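Local coordinates for putative arylalkylamine N-Acetyltransferase 7 (Aedes aegypti, PDB 4FD7), which probably transfers acetyl groups from acetyl-CoA to the amino group of amine substrates, as a GNAT-family N-acetyltransferase of the putative arylalkylamine type, at residues His16-Lys21 with Val29-Gln34; Ile45-Asp50 with Gly152-Pro157; Val106-Asp111 with Val144-Asn149. One frame throughout, in Å; residues are numbered along the deposited sequence.

Contact 1 (His16-Lys21 with Val29-Gln34)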
# COMPACT_ATOMS: atom_id res chain seq x y z
N HIS A 16 -11.62 -9.14 7.62
CA HIS A 16 -10.71 -10.08 8.26
C HIS A 16 -10.60 -9.80 9.76
O HIS A 16 -10.66 -8.65 10.19
CB HIS A 16 -9.34 -9.96 7.59
CG HIS A 16 -8.30 -10.90 8.12
ND1 HIS A 16 -8.50 -12.27 8.20
CD2 HIS A 16 -7.04 -10.68 8.56
CE1 HIS A 16 -7.41 -12.84 8.68
NE2 HIS A 16 -6.51 -11.90 8.92
N ARG A 17 -10.46 -10.85 10.56
CA ARG A 17 -10.24 -10.70 12.00
C ARG A 17 -9.10 -11.61 12.42
O ARG A 17 -8.91 -12.69 11.86
CB ARG A 17 -11.50 -11.04 12.81
CG ARG A 17 -12.70 -10.14 12.52
CD ARG A 17 -13.85 -10.48 13.46
NE ARG A 17 -15.12 -9.86 13.08
CZ ARG A 17 -15.52 -8.66 13.47
NH1 ARG A 17 -14.74 -7.91 14.25
NH2 ARG A 17 -16.69 -8.18 13.08
N PHE A 18 -8.33 -11.18 13.41
CA PHE A 18 -7.18 -11.96 13.84
C PHE A 18 -6.79 -11.59 15.26
O PHE A 18 -7.14 -10.51 15.75
CB PHE A 18 -6.00 -11.73 12.88
CG PHE A 18 -5.50 -10.32 12.89
CD1 PHE A 18 -4.48 -9.93 13.75
CD2 PHE A 18 -6.04 -9.37 12.04
CE1 PHE A 18 -4.01 -8.63 13.76
CE2 PHE A 18 -5.58 -8.05 12.05
CZ PHE A 18 -4.56 -7.69 12.89
N GLN A 19 -6.04 -12.47 15.91
CA GLN A 19 -5.51 -12.18 17.23
C GLN A 19 -4.02 -11.84 17.19
O GLN A 19 -3.24 -12.44 16.44
CB GLN A 19 -5.74 -13.36 18.17
CG GLN A 19 -7.22 -13.71 18.35
CD GLN A 19 -7.40 -15.00 19.13
OE1 GLN A 19 -7.72 -14.98 20.33
NE2 GLN A 19 -7.19 -16.12 18.47
N ALA A 20 -3.62 -10.89 18.02
CA ALA A 20 -2.23 -10.49 18.13
C ALA A 20 -2.02 -9.86 19.50
O ALA A 20 -2.97 -9.63 20.25
CB ALA A 20 -1.87 -9.51 17.04
N LYS A 21 -0.75 -9.62 19.83
CA LYS A 21 -0.41 -9.08 21.14
C LYS A 21 -1.06 -7.72 21.33
O LYS A 21 -1.11 -6.90 20.41
CB LYS A 21 1.12 -8.97 21.27
CG LYS A 21 1.63 -9.20 22.69
CD LYS A 21 1.13 -10.52 23.24
CE LYS A 21 1.71 -11.71 22.50
NZ LYS A 21 0.87 -12.93 22.63
N VAL A 29 -5.26 -9.97 21.93
CA VAL A 29 -6.49 -9.24 21.83
C VAL A 29 -6.92 -9.41 20.39
O VAL A 29 -6.15 -9.93 19.58
CB VAL A 29 -6.27 -7.76 22.21
CG1 VAL A 29 -5.32 -7.09 21.22
CG2 VAL A 29 -7.60 -7.01 22.34
N TRP A 30 -8.14 -9.02 20.06
CA TRP A 30 -8.63 -9.17 18.70
C TRP A 30 -8.49 -7.87 17.95
O TRP A 30 -8.65 -6.79 18.52
CB TRP A 30 -10.11 -9.58 18.71
CG TRP A 30 -10.33 -11.02 18.95
CD1 TRP A 30 -10.60 -11.61 20.15
CD2 TRP A 30 -10.32 -12.06 17.98
NE1 TRP A 30 -10.76 -12.96 19.99
CE2 TRP A 30 -10.59 -13.27 18.65
CE3 TRP A 30 -10.12 -12.09 16.60
CZ2 TRP A 30 -10.65 -14.50 18.00
CZ3 TRP A 30 -10.17 -13.32 15.95
CH2 TRP A 30 -10.44 -14.50 16.65
N TYR A 31 -8.18 -7.98 16.66
CA TYR A 31 -8.15 -6.84 15.77
C TYR A 31 -9.03 -7.16 14.57
O TYR A 31 -9.35 -8.32 14.33
CB TYR A 31 -6.73 -6.61 15.24
CG TYR A 31 -5.69 -6.24 16.27
CD1 TYR A 31 -5.33 -4.91 16.47
CD2 TYR A 31 -5.05 -7.21 17.03
CE1 TYR A 31 -4.36 -4.56 17.42
CE2 TYR A 31 -4.09 -6.87 17.97
CZ TYR A 31 -3.75 -5.55 18.16
OH TYR A 31 -2.79 -5.21 19.10
N ARG A 32 -9.40 -6.14 13.80
CA ARG A 32 -10.10 -6.38 12.55
C ARG A 32 -9.50 -5.50 11.45
O ARG A 32 -8.91 -4.45 11.73
CB ARG A 32 -11.59 -6.08 12.69
CG ARG A 32 -11.90 -4.63 13.05
CD ARG A 32 -13.38 -4.42 13.26
NE ARG A 32 -13.71 -3.02 13.50
CZ ARG A 32 -13.63 -2.43 14.69
NH1 ARG A 32 -13.24 -3.11 15.75
NH2 ARG A 32 -13.95 -1.14 14.80
N VAL A 33 -9.68 -5.95 10.21
CA VAL A 33 -9.37 -5.16 9.03
C VAL A 33 -10.68 -4.97 8.26
O VAL A 33 -11.39 -5.94 7.99
CB VAL A 33 -8.35 -5.85 8.11
CG1 VAL A 33 -7.89 -4.87 7.01
CG2 VAL A 33 -7.16 -6.39 8.91
N GLN A 34 -11.00 -3.72 7.93
CA GLN A 34 -12.29 -3.42 7.33
C GLN A 34 -12.21 -2.26 6.35
O GLN A 34 -11.19 -1.57 6.29
CB GLN A 34 -13.32 -3.05 8.41
CG GLN A 34 -12.94 -1.80 9.22
CD GLN A 34 -14.12 -1.22 9.98
OE1 GLN A 34 -14.40 -1.61 11.11
NE2 GLN A 34 -14.80 -0.27 9.36
O HOH W 1 -11.79 -8.69 15.11
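Phe18 and Tyr31 sit opposite each other as a hydrogen-bonded pair on neighbouring strands, and their rings lie almost parallel, 9° between planes, yet slid so far apart that they barely overlap. What sits over the face of Phe18 is the CB of Tyr31, displaced toward the rim, with CZ of Phe18 3.4 Å from that CB. The CG of Phe18 stands between the backbone N and the carbonyl carbon (chi1 64°), which starts the ring toward Tyr31. Its edge meets Val33, CE2 to CG2 being 3.9 Å, while Tyr31 goes on past Ala20, whose CB is 3.6 Å from Tyr31 CE2. Alanine suits that place, its small methyl fitting beside the ring. Beyond it the Tyr31 hydroxyl donates to the backbone of the other strand, OH to Lys21 O 2.7 Å; the same carbonyl receives a weak bond from Arg162.

These residues belong to an antiparallel hairpin, strands 14-21 and 28-35, at one edge of the five-stranded sheet of a GNAT fold. Backbone bonds link His16 to Val33, Phe18 to Tyr31 and Ala20 to Val29, each pair bonded both ways. Helix 164-170 lies under the face that carries Phe18.

On the opposite face Gln19 lies flat on Trp30. Its CG is over the centre of the six-membered ring, 3.4 Å from Trp30 CE2, and the amide plane is only 11° from the indole plane, a suitable partner for an exposed tryptophan. Nearby, Arg17 and Arg32 run side by side, pointing the same way, NH1 of Arg17 3.9 Å from CD of Arg32. Glu93 forms a salt bridge with Arg17, which probably eases the proximity of like charges. A water bridges Arg17 NH1 and the Tyr31 carbonyl, lying 2.6 Å from Tyr31 O.

Contact 2 (Ile45-Asp50 with Gly152-Pro157)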
# COMPACT_ATOMS: atom_id res chain seq x y z
N ILE A 45 -5.51 9.79 6.42
CA ILE A 45 -4.53 10.62 5.75
C ILE A 45 -3.48 11.03 6.78
O ILE A 45 -2.27 10.88 6.54
CB ILE A 45 -5.19 11.86 5.11
CG1 ILE A 45 -6.03 11.44 3.90
CG2 ILE A 45 -4.14 12.92 4.74
CD1 ILE A 45 -5.25 10.69 2.86
N ARG A 46 -3.93 11.46 7.95
CA ARG A 46 -2.99 11.93 8.95
C ARG A 46 -2.10 10.79 9.42
O ARG A 46 -0.88 10.96 9.56
CB ARG A 46 -3.70 12.66 10.09
CG ARG A 46 -4.04 14.09 9.69
CD ARG A 46 -5.20 14.72 10.47
NE ARG A 46 -5.57 15.99 9.86
CZ ARG A 46 -6.37 16.90 10.41
NH1 ARG A 46 -6.93 16.70 11.60
NH2 ARG A 46 -6.62 18.04 9.77
N HIS A 47 -2.69 9.61 9.57
CA HIS A 47 -1.92 8.45 9.98
C HIS A 47 -0.85 8.20 8.92
O HIS A 47 0.33 8.00 9.25
CB HIS A 47 -2.86 7.24 10.11
CG HIS A 47 -2.20 6.01 10.62
ND1 HIS A 47 -1.41 5.20 9.83
CD2 HIS A 47 -2.27 5.40 11.83
CE1 HIS A 47 -1.00 4.17 10.54
NE2 HIS A 47 -1.51 4.27 11.76
N MET A 48 -1.24 8.27 7.65
CA MET A 48 -0.28 8.03 6.58
C MET A 48 0.85 9.06 6.66
O MET A 48 2.02 8.71 6.50
CB MET A 48 -0.96 8.06 5.21
CG MET A 48 -1.97 6.92 4.96
SD MET A 48 -1.23 5.26 4.82
CE MET A 48 -0.27 5.42 3.34
N CYS A 49 0.51 10.31 6.95
CA CYS A 49 1.53 11.34 7.00
C CYS A 49 2.42 11.18 8.22
O CYS A 49 3.59 11.54 8.19
CB CYS A 49 0.88 12.71 7.04
SG CYS A 49 0.06 13.07 5.50
N ASP A 50 1.86 10.63 9.29
CA ASP A 50 2.59 10.66 10.56
C ASP A 50 3.59 9.53 10.59
O ASP A 50 4.64 9.62 11.24
CB ASP A 50 1.62 10.48 11.73
CG ASP A 50 0.91 11.75 12.10
OD1 ASP A 50 1.30 12.82 11.60
OD2 ASP A 50 -0.05 11.68 12.90
N GLY A 152 0.81 2.67 -0.41
CA GLY A 152 1.30 2.81 0.95
C GLY A 152 0.53 2.05 2.01
O GLY A 152 -0.71 2.11 2.06
N LEU A 153 1.27 1.33 2.85
CA LEU A 153 0.72 0.69 4.04
C LEU A 153 1.44 1.26 5.25
O LEU A 153 2.67 1.16 5.36
CB LEU A 153 0.89 -0.84 3.99
CG LEU A 153 0.04 -1.69 4.96
CD1 LEU A 153 0.02 -3.15 4.55
CD2 LEU A 153 0.49 -1.59 6.42
N SER A 154 0.67 1.87 6.15
CA SER A 154 1.19 2.51 7.36
C SER A 154 0.74 1.72 8.59
O SER A 154 -0.41 1.32 8.69
CB SER A 154 0.65 3.93 7.44
OG SER A 154 1.23 4.66 8.50
N VAL A 155 1.66 1.47 9.51
CA VAL A 155 1.30 0.86 10.79
C VAL A 155 1.87 1.71 11.91
O VAL A 155 3.03 2.11 11.84
CB VAL A 155 1.85 -0.57 10.92
CG1 VAL A 155 1.88 -1.03 12.40
CG2 VAL A 155 1.03 -1.55 10.06
N ASP A 156 1.06 1.99 12.93
CA ASP A 156 1.52 2.78 14.06
C ASP A 156 2.63 2.00 14.75
O ASP A 156 2.43 0.85 15.13
CB ASP A 156 0.37 3.05 15.03
CG ASP A 156 0.76 3.98 16.17
OD1 ASP A 156 1.95 4.04 16.55
OD2 ASP A 156 -0.15 4.65 16.69
N PRO A 157 3.81 2.63 14.90
CA PRO A 157 4.98 2.05 15.55
C PRO A 157 4.68 1.36 16.88
O PRO A 157 5.33 0.36 17.18
CB PRO A 157 5.87 3.27 15.77
CG PRO A 157 5.57 4.12 14.61
CD PRO A 157 4.09 3.98 14.39
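Met48 and His47 both pack against Ser154, the sulfur on its CB and the imidazole on its hydroxyl end, where the helix at 45-50 crosses the strand at 152-155 at 84°. The tight part lies here, SD of Met48 being 3.5 Å from CB of Ser154. Bent at both chi2 and chi3, the methionine carries its methyl on to Gly152, where CE lies 3.6 Å from the carbonyl O. Glycine suits that site: it brings no side chain into the methyl's path and readily adopts the positive phi found there. Trp78 of helix 68-81 and Val101 of the adjacent strand add to the packing round Met48.

The CB of His47 is directed toward the strand, with CG anti to the backbone N (chi1 -176°). The backbone N of Val155 lies at the ring's edge, near its plane. CE1 is 3.4 Å from the carbonyl O of Ser154, and ND1 comes within 3.0 Å of Ser154 OG. Tyr51, one turn further along the helix, meets the imidazole edge-to-face.

Toward Asp156 the fit slackens. NE2 of His47 is 3.6 Å from the backbone N of Asp156 and 4.0 Å from its CB, and the carboxylate plane stands 71° from the ring, with OD2 engaged in a salt bridge to Lys158. The exposed Arg46 and Asp50 lie on the solvent side of the helix, where charged side chains can be hydrated.

Helix 41-55 thus covers the sheet, resting on the strand that leads into the Arg-x-x-Gly-x-Ala loop, which typically binds the acetyl-CoA pyrophosphate in GNAT enzymes. The buried polar atoms are answered partly from outside the two segments: Ser154 OG has a weak bond with Phe52 N, and His47 NE2 a weak one with Val99 O, which probably helps fix the imidazole's rotation.

Contact 3 (Val106-Asp111 with Val144-Asn149)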
# COMPACT_ATOMS: atom_id res chain seq x y z
N VAL A 106 -7.83 0.56 -7.87
CA VAL A 106 -7.74 -0.47 -8.90
C VAL A 106 -6.96 0.02 -10.11
O VAL A 106 -7.24 1.09 -10.65
CB VAL A 106 -9.14 -0.99 -9.29
CG1 VAL A 106 -9.07 -2.00 -10.45
CG2 VAL A 106 -9.81 -1.62 -8.06
N ALA A 107 -5.92 -0.73 -10.49
CA ALA A 107 -5.14 -0.44 -11.68
C ALA A 107 -5.85 -1.12 -12.85
O ALA A 107 -6.34 -2.24 -12.72
CB ALA A 107 -3.73 -0.95 -11.54
N SER A 108 -5.93 -0.42 -13.98
CA SER A 108 -6.61 -0.94 -15.16
C SER A 108 -5.71 -0.80 -16.36
O SER A 108 -4.87 0.10 -16.41
CB SER A 108 -7.92 -0.19 -15.40
OG SER A 108 -8.80 -0.32 -14.28
N ARG A 109 -5.89 -1.70 -17.32
CA ARG A 109 -5.03 -1.82 -18.48
C ARG A 109 -4.95 -0.51 -19.25
O ARG A 109 -3.89 -0.15 -19.78
CB ARG A 109 -5.56 -2.94 -19.37
CG ARG A 109 -4.70 -3.30 -20.57
CD ARG A 109 -5.42 -4.29 -21.46
NE ARG A 109 -5.34 -5.66 -20.94
CZ ARG A 109 -4.32 -6.48 -21.16
NH1 ARG A 109 -3.29 -6.09 -21.90
NH2 ARG A 109 -4.32 -7.70 -20.64
N SER A 110 -6.06 0.23 -19.28
CA SER A 110 -6.11 1.43 -20.09
C SER A 110 -5.45 2.64 -19.41
O SER A 110 -5.20 3.65 -20.07
CB SER A 110 -7.54 1.75 -20.53
OG SER A 110 -8.44 1.89 -19.45
N ASP A 111 -5.13 2.52 -18.11
CA ASP A 111 -4.49 3.63 -17.38
C ASP A 111 -3.17 4.05 -18.01
O ASP A 111 -2.30 3.22 -18.27
CB ASP A 111 -4.23 3.26 -15.91
CG ASP A 111 -5.50 3.01 -15.13
OD1 ASP A 111 -6.59 3.38 -15.59
OD2 ASP A 111 -5.39 2.44 -14.02
N VAL A 144 -5.36 -10.21 -17.54
CA VAL A 144 -6.43 -9.50 -16.85
C VAL A 144 -6.41 -8.04 -17.26
O VAL A 144 -5.39 -7.53 -17.74
CB VAL A 144 -6.31 -9.60 -15.32
CG1 VAL A 144 -6.37 -11.05 -14.88
CG2 VAL A 144 -5.00 -8.96 -14.84
N ASP A 145 -7.54 -7.37 -17.06
CA ASP A 145 -7.66 -5.95 -17.34
C ASP A 145 -7.59 -5.10 -16.07
O ASP A 145 -7.41 -3.89 -16.15
CB ASP A 145 -8.98 -5.68 -18.08
CG ASP A 145 -8.98 -6.24 -19.48
OD1 ASP A 145 -7.89 -6.34 -20.09
OD2 ASP A 145 -10.08 -6.59 -19.98
N HIS A 146 -7.72 -5.73 -14.91
CA HIS A 146 -7.69 -4.98 -13.66
C HIS A 146 -6.94 -5.72 -12.56
O HIS A 146 -6.87 -6.95 -12.57
CB HIS A 146 -9.12 -4.71 -13.16
CG HIS A 146 -10.05 -4.20 -14.21
ND1 HIS A 146 -10.00 -2.91 -14.68
CD2 HIS A 146 -11.05 -4.81 -14.88
CE1 HIS A 146 -10.94 -2.74 -15.60
NE2 HIS A 146 -11.59 -3.88 -15.74
N TYR A 147 -6.37 -4.96 -11.62
CA TYR A 147 -5.87 -5.55 -10.37
C TYR A 147 -5.86 -4.56 -9.21
O TYR A 147 -5.73 -3.36 -9.39
CB TYR A 147 -4.49 -6.17 -10.54
CG TYR A 147 -3.34 -5.22 -10.83
CD1 TYR A 147 -2.67 -4.55 -9.80
CD2 TYR A 147 -2.88 -5.02 -12.12
CE1 TYR A 147 -1.59 -3.70 -10.07
CE2 TYR A 147 -1.82 -4.20 -12.40
CZ TYR A 147 -1.18 -3.54 -11.37
OH TYR A 147 -0.12 -2.71 -11.66
N LEU A 148 -5.99 -5.07 -7.99
CA LEU A 148 -5.98 -4.23 -6.80
C LEU A 148 -4.55 -3.79 -6.49
O LEU A 148 -3.69 -4.61 -6.22
CB LEU A 148 -6.54 -5.00 -5.60
CG LEU A 148 -6.67 -4.18 -4.33
CD1 LEU A 148 -7.63 -3.01 -4.54
CD2 LEU A 148 -7.15 -5.06 -3.18
N ASN A 149 -4.33 -2.48 -6.52
CA ASN A 149 -3.02 -1.88 -6.28
C ASN A 149 -3.08 -1.03 -5.02
O ASN A 149 -4.16 -0.83 -4.44
CB ASN A 149 -2.65 -1.01 -7.47
CG ASN A 149 -1.16 -0.66 -7.52
OD1 ASN A 149 -0.35 -1.11 -6.70
ND2 ASN A 149 -0.80 0.14 -8.51
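Ala107 and Tyr147 form a hydrogen-bonded antiparallel pair, and their two backbone bonds, from Ala107 N to Tyr147 O and from Tyr147 N to Ala107 O, are both 2.9 Å. A third backbone bond runs from Arg109 N to Asp145 O just where the strands end. Ser108 to Asp111 form a type I turn, closed by Asp111 N to Ser108 O and braced by Asp111 OD2, which takes the N-H of Ser108 from above the carboxylate plane.

Apolar contacts are few and close-fitting. The methyl of Ala107 rests over one face of the Tyr147 ring, CB to CZ 3.6 Å, making a CH-pi contact; the small side chain of alanine suits a place directly against the phenol ring. On the other face of the sheet CG1 of Val106 touches CB of His146 at 3.8 Å.

Polar side chains gather toward the end. Ser108 OG and His146 ND1 share a hydrogen bond of 2.9 Å, the hydroxyl lying in the imidazole plane. Arg109 meets Asp145 in a salt bridge, NE to OD1 2.8 Å, with the carboxylate turned 88° from the guanidinium plane and OD1 met nearly along its C-O axis. The arginine chain bends at chi3, which sets NE toward Asp145 OD1; NH2 makes a weak bond to Val144 O, 3.1 Å away, while NH1 pairs with Asp140, so the exposed arginine has three acceptors from its surroundings.

Strand 146-155 is shared between two neighbours here. Across from strand 98-108, Leu148 is bonded to Leu183 and Ala185, the pattern of parallel strands, as in the central pairing from which GNAT sheets splay apart. Helix 172-179 packs on Leu148, while helix 138-142 and Tyr232, bonded to the tyrosine hydroxyl, lie on the Tyr147 side.

From the N terminus, contact 1 closes first: six residues join strand 14-21 to strand 28-35, making the outer hairpin of the sheet. The chain then enters helix 41-55, which opens contact 2; this closes a loop of 101 residues that ends on strand 146-155. Nested inside it, contact 3 joins the end of strand 98-108 to the start of that same strand across a largely helical excursion. Contacts 2 and 3 thus grip strand 146-155 at its two ends, their centres 25 Å apart on opposite sides of the chain's centre. All three reach one five-stranded sheet: contact 1 at its far edge, contact 3 between neighbouring strands, and contact 2 by laying a helix across it.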